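Local coordinates for protein pentafunctional AROM polypeptide (Schizosaccharomyces pombe, PDB 5SWV) that probably catalyses two steps of the shikimate pathway within this fragment, the dehydration of 3-dehydroquinate and the reduction of 3-dehydroshikimate to shikimate, at residues A[116-127]-A[157-165]. Numbering follows the deposited sequence.
Sequences LGWSSETINILY and KVELASSYA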
ATOM      1  N   LEU A 116     -16.392  22.375 -10.414  1.00 33.13           N
ATOM      2  CA  LEU A 116     -17.443  22.725 -11.357  1.00 33.10           C
ATOM      3  C   LEU A 116     -17.760  24.246 -11.336  1.00 32.62           C
ATOM      4  O   LEU A 116     -18.689  24.702 -12.001  1.00 32.13           O
ATOM      5  CB  LEU A 116     -18.686  21.856 -11.077  1.00 33.41           C
ATOM      6  CG  LEU A 116     -18.467  20.359 -11.376  1.00 33.64           C
ATOM      7  CD1 LEU A 116     -19.279  19.417 -10.502  1.00 33.89           C
ATOM      8  CD2 LEU A 116     -18.756  20.058 -12.830  1.00 33.94           C
ATOM      9  N   GLY A 117     -17.000  25.018 -10.556  1.00 32.35           N
ATOM     10  CA  GLY A 117     -17.037  26.477 -10.627  1.00 32.32           C
ATOM     11  C   GLY A 117     -16.166  27.075 -11.700  1.00 32.09           C
ATOM     12  O   GLY A 117     -16.315  28.246 -11.985  1.00 32.06           O
ATOM     13  N   TRP A 118     -15.244  26.293 -12.273  1.00 32.05           N
ATOM     14  CA  TRP A 118     -14.414  26.767 -13.386  1.00 32.49           C
ATOM     15  C   TRP A 118     -15.237  26.820 -14.683  1.00 33.71           C
ATOM     16  O   TRP A 118     -16.194  26.058 -14.852  1.00 35.04           O
ATOM     17  CB  TRP A 118     -13.207  25.859 -13.627  1.00 31.92           C
ATOM     18  CG  TRP A 118     -12.252  25.678 -12.486  1.00 30.96           C
ATOM     19  CD1 TRP A 118     -11.848  24.488 -11.952  1.00 30.61           C
ATOM     20  CD2 TRP A 118     -11.544  26.698 -11.773  1.00 30.10           C
ATOM     21  NE1 TRP A 118     -10.940  24.705 -10.941  1.00 30.60           N
ATOM     22  CE2 TRP A 118     -10.744  26.057 -10.808  1.00 30.19           C
ATOM     23  CE3 TRP A 118     -11.516  28.087 -11.846  1.00 30.28           C
ATOM     24  CZ2 TRP A 118      -9.926  26.760  -9.921  1.00 29.92           C
ATOM     25  CZ3 TRP A 118     -10.698  28.791 -10.959  1.00 30.30           C
ATOM     26  CH2 TRP A 118      -9.917  28.122 -10.012  1.00 29.92           C
ATOM     27  N   SER A 119     -14.860  27.701 -15.604  1.00 33.80           N
ATOM     28  CA  SER A 119     -15.579  27.836 -16.865  1.00 34.11           C
ATOM     29  C   SER A 119     -15.618  26.511 -17.621  1.00 34.12           C
ATOM     30  O   SER A 119     -14.734  25.666 -17.484  1.00 33.52           O
ATOM     31  CB  SER A 119     -14.937  28.912 -17.758  1.00 34.61           C
ATOM     32  OG  SER A 119     -13.647  28.525 -18.192  1.00 33.94           O
ATOM     33  N   SER A 120     -16.664  26.348 -18.416  1.00 34.55           N
ATOM     34  CA  SER A 120     -16.829  25.157 -19.220  1.00 35.11           C
ATOM     35  C   SER A 120     -15.740  25.097 -20.281  1.00 36.15           C
ATOM     36  O   SER A 120     -15.334  24.012 -20.695  1.00 37.31           O
ATOM     37  CB  SER A 120     -18.215  25.140 -19.859  1.00 35.52           C
ATOM     38  OG  SER A 120     -18.451  26.334 -20.589  1.00 36.17           O
ATOM     39  N   GLU A 121     -15.257  26.260 -20.709  1.00 36.81           N
ATOM     40  CA  GLU A 121     -14.103  26.328 -21.589  1.00 37.59           C
ATOM     41  C   GLU A 121     -12.897  25.662 -20.938  1.00 36.38           C
ATOM     42  O   GLU A 121     -12.248  24.817 -21.559  1.00 37.01           O
ATOM     43  CB  GLU A 121     -13.763  27.784 -21.986  1.00 39.26           C
ATOM     44  CG  GLU A 121     -12.753  27.882 -23.147  1.00 40.55           C
ATOM     45  CD  GLU A 121     -12.222  29.285 -23.402  1.00 41.19           C
ATOM     46  OE1 GLU A 121     -11.225  29.415 -24.144  1.00 40.44           O
ATOM     47  OE2 GLU A 121     -12.786  30.254 -22.853  1.00 43.00           O
ATOM     48  N   THR A 122     -12.610  26.037 -19.694  1.00 35.10           N
ATOM     49  CA  THR A 122     -11.448  25.506 -18.982  1.00 34.12           C
ATOM     50  C   THR A 122     -11.620  24.023 -18.703  1.00 34.00           C
ATOM     51  O   THR A 122     -10.683  23.255 -18.886  1.00 34.35           O
ATOM     52  CB  THR A 122     -11.168  26.294 -17.689  1.00 33.44           C
ATOM     53  OG1 THR A 122     -10.603  27.560 -18.035  1.00 33.12           O
ATOM     54  CG2 THR A 122     -10.192  25.563 -16.774  1.00 33.26           C
ATOM     55  N   ILE A 123     -12.815  23.623 -18.294  1.00 33.77           N
ATOM     56  CA  ILE A 123     -13.078  22.229 -17.975  1.00 34.15           C
ATOM     57  C   ILE A 123     -12.829  21.345 -19.186  1.00 34.45           C
ATOM     58  O   ILE A 123     -12.185  20.299 -19.079  1.00 34.19           O
ATOM     59  CB  ILE A 123     -14.523  22.021 -17.476  1.00 34.43           C
ATOM     60  CG1 ILE A 123     -14.704  22.666 -16.108  1.00 34.05           C
ATOM     61  CG2 ILE A 123     -14.845  20.537 -17.355  1.00 34.46           C
ATOM     62  CD1 ILE A 123     -16.149  22.793 -15.712  1.00 34.40           C
ATOM     63  N   ASN A 124     -13.347  21.781 -20.330  1.00 35.13           N
ATOM     64  CA  ASN A 124     -13.154  21.086 -21.601  1.00 35.54           C
ATOM     65  C   ASN A 124     -11.683  20.983 -22.017  1.00 36.16           C
ATOM     66  O   ASN A 124     -11.197  19.905 -22.362  1.00 36.51           O
ATOM     67  CB  ASN A 124     -13.943  21.810 -22.687  1.00 36.15           C
ATOM     68  CG  ASN A 124     -14.029  21.028 -23.981  1.00 36.07           C
ATOM     69  OD1 ASN A 124     -14.201  19.812 -23.993  1.00 36.57           O
ATOM     70  ND2 ASN A 124     -13.955  21.734 -25.071  1.00 35.72           N
ATOM     71  N   ILE A 125     -10.970  22.104 -21.977  1.00 36.06           N
ATOM     72  CA  ILE A 125      -9.537  22.085 -22.253  1.00 35.90           C
ATOM     73  C   ILE A 125      -8.808  21.071 -21.360  1.00 36.30           C
ATOM     74  O   ILE A 125      -7.939  20.346 -21.834  1.00 36.17           O
ATOM     75  CB  ILE A 125      -8.928  23.474 -22.077  1.00 35.71           C
ATOM     76  CG1 ILE A 125      -9.383  24.377 -23.221  1.00 36.14           C
ATOM     77  CG2 ILE A 125      -7.405  23.412 -22.041  1.00 35.53           C
ATOM     78  CD1 ILE A 125      -9.223  25.860 -22.927  1.00 36.37           C
ATOM     79  N   LEU A 126      -9.151  21.024 -20.076  1.00 36.80           N
ATOM     80  CA  LEU A 126      -8.538  20.052 -19.175  1.00 37.32           C
ATOM     81  C   LEU A 126      -8.957  18.649 -19.559  1.00 37.92           C
ATOM     82  O   LEU A 126      -8.142  17.738 -19.529  1.00 38.43           O
ATOM     83  CB  LEU A 126      -8.904  20.315 -17.718  1.00 37.48           C
ATOM     84  CG  LEU A 126      -8.401  21.633 -17.107  1.00 38.01           C
ATOM     85  CD1 LEU A 126      -9.136  21.950 -15.801  1.00 37.58           C
ATOM     86  CD2 LEU A 126      -6.891  21.610 -16.896  1.00 37.87           C
ATOM     87  N   TYR A 127     -10.226  18.473 -19.916  1.00 38.80           N
ATOM     88  CA  TYR A 127     -10.720  17.171 -20.394  1.00 39.24           C
ATOM     89  C   TYR A 127      -9.976  16.725 -21.659  1.00 39.07           C
ATOM     90  O   TYR A 127      -9.466  15.611 -21.713  1.00 39.06           O
ATOM     91  CB  TYR A 127     -12.237  17.222 -20.636  1.00 40.04           C
ATOM     92  CG  TYR A 127     -12.795  15.986 -21.291  1.00 40.90           C
ATOM     93  CD1 TYR A 127     -13.006  14.827 -20.557  1.00 41.02           C
ATOM     94  CD2 TYR A 127     -13.108  15.973 -22.653  1.00 41.85           C
ATOM     95  CE1 TYR A 127     -13.513  13.690 -21.155  1.00 41.49           C
ATOM     96  CE2 TYR A 127     -13.618  14.835 -23.257  1.00 42.01           C
ATOM     97  CZ  TYR A 127     -13.812  13.702 -22.498  1.00 42.07           C
ATOM     98  OH  TYR A 127     -14.305  12.567 -23.075  1.00 43.73           O
ATOM     99  N   LYS A 157     -25.423  20.492 -11.628  1.00 41.21           N
ATOM    100  CA  LYS A 157     -24.022  20.124 -11.474  1.00 40.70           C
ATOM    101  C   LYS A 157     -23.677  18.732 -12.002  1.00 40.20           C
ATOM    102  O   LYS A 157     -22.621  18.552 -12.600  1.00 39.99           O
ATOM    103  CB  LYS A 157     -23.592  20.242 -10.003  1.00 40.05           C
ATOM    104  CG  LYS A 157     -23.556  21.664  -9.475  1.00 39.95           C
ATOM    105  CD  LYS A 157     -22.751  22.575 -10.389  1.00 39.60           C
ATOM    106  CE  LYS A 157     -22.279  23.816  -9.672  1.00 39.34           C
ATOM    107  NZ  LYS A 157     -23.355  24.815  -9.607  1.00 39.57           N
ATOM    108  N   VAL A 158     -24.545  17.757 -11.774  1.00 40.09           N
ATOM    109  CA  VAL A 158     -24.315  16.420 -12.312  1.00 40.60           C
ATOM    110  C   VAL A 158     -24.371  16.454 -13.845  1.00 41.52           C
ATOM    111  O   VAL A 158     -23.556  15.813 -14.505  1.00 39.69           O
ATOM    112  CB  VAL A 158     -25.286  15.392 -11.692  1.00 40.53           C
ATOM    113  CG1 VAL A 158     -25.257  14.049 -12.423  1.00 40.60           C
ATOM    114  CG2 VAL A 158     -24.919  15.183 -10.232  1.00 40.43           C
ATOM    115  N   GLU A 159     -25.302  17.241 -14.388  1.00 43.61           N
ATOM    116  CA  GLU A 159     -25.469  17.374 -15.832  1.00 44.74           C
ATOM    117  C   GLU A 159     -24.193  17.929 -16.452  1.00 43.45           C
ATOM    118  O   GLU A 159     -23.679  17.364 -17.418  1.00 43.86           O
ATOM    119  CB  GLU A 159     -26.671  18.267 -16.190  1.00 47.43           C
ATOM    120  CG  GLU A 159     -27.232  17.979 -17.589  1.00 51.67           C
ATOM    121  CD  GLU A 159     -27.884  19.186 -18.282  1.00 55.21           C
ATOM    122  OE1 GLU A 159     -28.394  20.096 -17.580  1.00 59.02           O
ATOM    123  OE2 GLU A 159     -27.904  19.219 -19.542  1.00 56.02           O
ATOM    124  N   LEU A 160     -23.677  19.014 -15.884  1.00 41.71           N
ATOM    125  CA  LEU A 160     -22.437  19.630 -16.367  1.00 41.66           C
ATOM    126  C   LEU A 160     -21.249  18.669 -16.263  1.00 40.60           C
ATOM    127  O   LEU A 160     -20.426  18.585 -17.179  1.00 39.99           O
ATOM    128  CB  LEU A 160     -22.141  20.918 -15.577  1.00 42.45           C
ATOM    129  CG  LEU A 160     -20.780  21.611 -15.780  1.00 42.91           C
ATOM    130  CD1 LEU A 160     -20.540  21.919 -17.260  1.00 43.82           C
ATOM    131  CD2 LEU A 160     -20.662  22.874 -14.928  1.00 42.47           C
ATOM    132  N   ALA A 161     -21.185  17.950 -15.145  1.00 39.98           N
ATOM    133  CA  ALA A 161     -20.076  17.043 -14.844  1.00 39.74           C
ATOM    134  C   ALA A 161     -20.040  15.811 -15.732  1.00 39.48           C
ATOM    135  O   ALA A 161     -18.965  15.301 -16.040  1.00 38.35           O
ATOM    136  CB  ALA A 161     -20.131  16.610 -13.384  1.00 39.43           C
ATOM    137  N   SER A 162     -21.210  15.327 -16.129  1.00 40.47           N
ATOM    138  CA  SER A 162     -21.307  14.035 -16.825  1.00 41.72           C
ATOM    139  C   SER A 162     -20.699  14.038 -18.238  1.00 41.59           C
ATOM    140  O   SER A 162     -20.322  12.992 -18.744  1.00 42.30           O
ATOM    141  CB  SER A 162     -22.754  13.556 -16.886  1.00 41.64           C
ATOM    142  OG  SER A 162     -23.482  14.394 -17.756  1.00 42.57           O
ATOM    143  N   SER A 163     -20.595  15.202 -18.866  1.00 41.33           N
ATOM    144  CA  SER A 163     -19.856  15.311 -20.124  1.00 41.48           C
ATOM    145  C   SER A 163     -18.371  14.944 -19.966  1.00 41.06           C
ATOM    146  O   SER A 163     -17.776  14.397 -20.880  1.00 42.06           O
ATOM    147  CB  SER A 163     -19.969  16.732 -20.688  1.00 41.77           C
ATOM    148  OG  SER A 163     -21.315  17.099 -20.960  1.00 41.21           O
ATOM    149  N   TYR A 164     -17.794  15.222 -18.798  1.00 40.42           N
ATOM    150  CA  TYR A 164     -16.359  15.145 -18.577  1.00 39.68           C
ATOM    151  C   TYR A 164     -15.876  14.117 -17.537  1.00 38.53           C
ATOM    152  O   TYR A 164     -14.707  13.742 -17.551  1.00 37.94           O
ATOM    153  CB  TYR A 164     -15.874  16.532 -18.147  1.00 40.36           C
ATOM    154  CG  TYR A 164     -16.344  17.667 -19.039  1.00 41.37           C
ATOM    155  CD1 TYR A 164     -15.900  17.761 -20.362  1.00 42.26           C
ATOM    156  CD2 TYR A 164     -17.221  18.657 -18.569  1.00 41.64           C
ATOM    157  CE1 TYR A 164     -16.312  18.790 -21.191  1.00 42.29           C
ATOM    158  CE2 TYR A 164     -17.629  19.701 -19.398  1.00 42.07           C
ATOM    159  CZ  TYR A 164     -17.167  19.745 -20.707  1.00 42.57           C
ATOM    160  OH  TYR A 164     -17.548  20.731 -21.567  1.00 45.50           O
ATOM    161  N   ALA A 165     -16.748  13.660 -16.643  1.00 38.11           N
ATOM    162  CA  ALA A 165     -16.285  13.047 -15.383  1.00 37.56           C
ATOM    163  C   ALA A 165     -15.873  11.589 -15.461  1.00 36.79           C
ATOM    164  O   ALA A 165     -16.557  10.797 -16.064  1.00 37.00           O
ATOM    165  CB  ALA A 165     -17.364  13.180 -14.327  1.00 37.54           C
TER
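Asn-124 OD1 accepts a hydrogen bond from Gln-128 NE2 and sits at the edge of the Tyr-164 ring, near its plane, 3.7 Å from Tyr-164 CE1. The amide and ring planes are turned 45° apart. The Tyr-164 ring lies against Ile-123, Asn-124 and Tyr-127 of helix 120-128. Ile-123 CG2 lies over one face, 3.6 Å from the Tyr-164 ring centroid, as a CH-pi contact. With CG1 beside the backbone N of Ile-123 (chi1 -69°), the CG2 methyl is the branch that meets the Tyr-164 ring. Ser-163 CB covers the opposite face of the Tyr-164 ring. Tyr-164 also turns an edge to the face of Tyr-127 in an offset edge-to-face pair. The ring centroids of Tyr-127 and Tyr-164 are 5.6 Å apart and the planes meet at 60°. No hydrogen bond crosses between the segments.

At the other end of the contact, Leu-116 makes a second apolar patch. Leu-116 CD2 packs against Ala-161 CB at 3.8 Å and also touches Leu-160 CG. Met-137 of strand 134-140 touches both Leu-116 and Ala-161. Ser-119 caps helix 120-128: Ser-119 OG accepts from Thr-122 N at 3.1 Å and also bonds Glu-94 OE1. Helices 120-128 and 152-162 follow the neighbouring parallel strands 111-115 and 134-140. The contact thus joins successive beta-alpha units on the outer helical layer of the TIM barrel of type I 3-dehydroquinase.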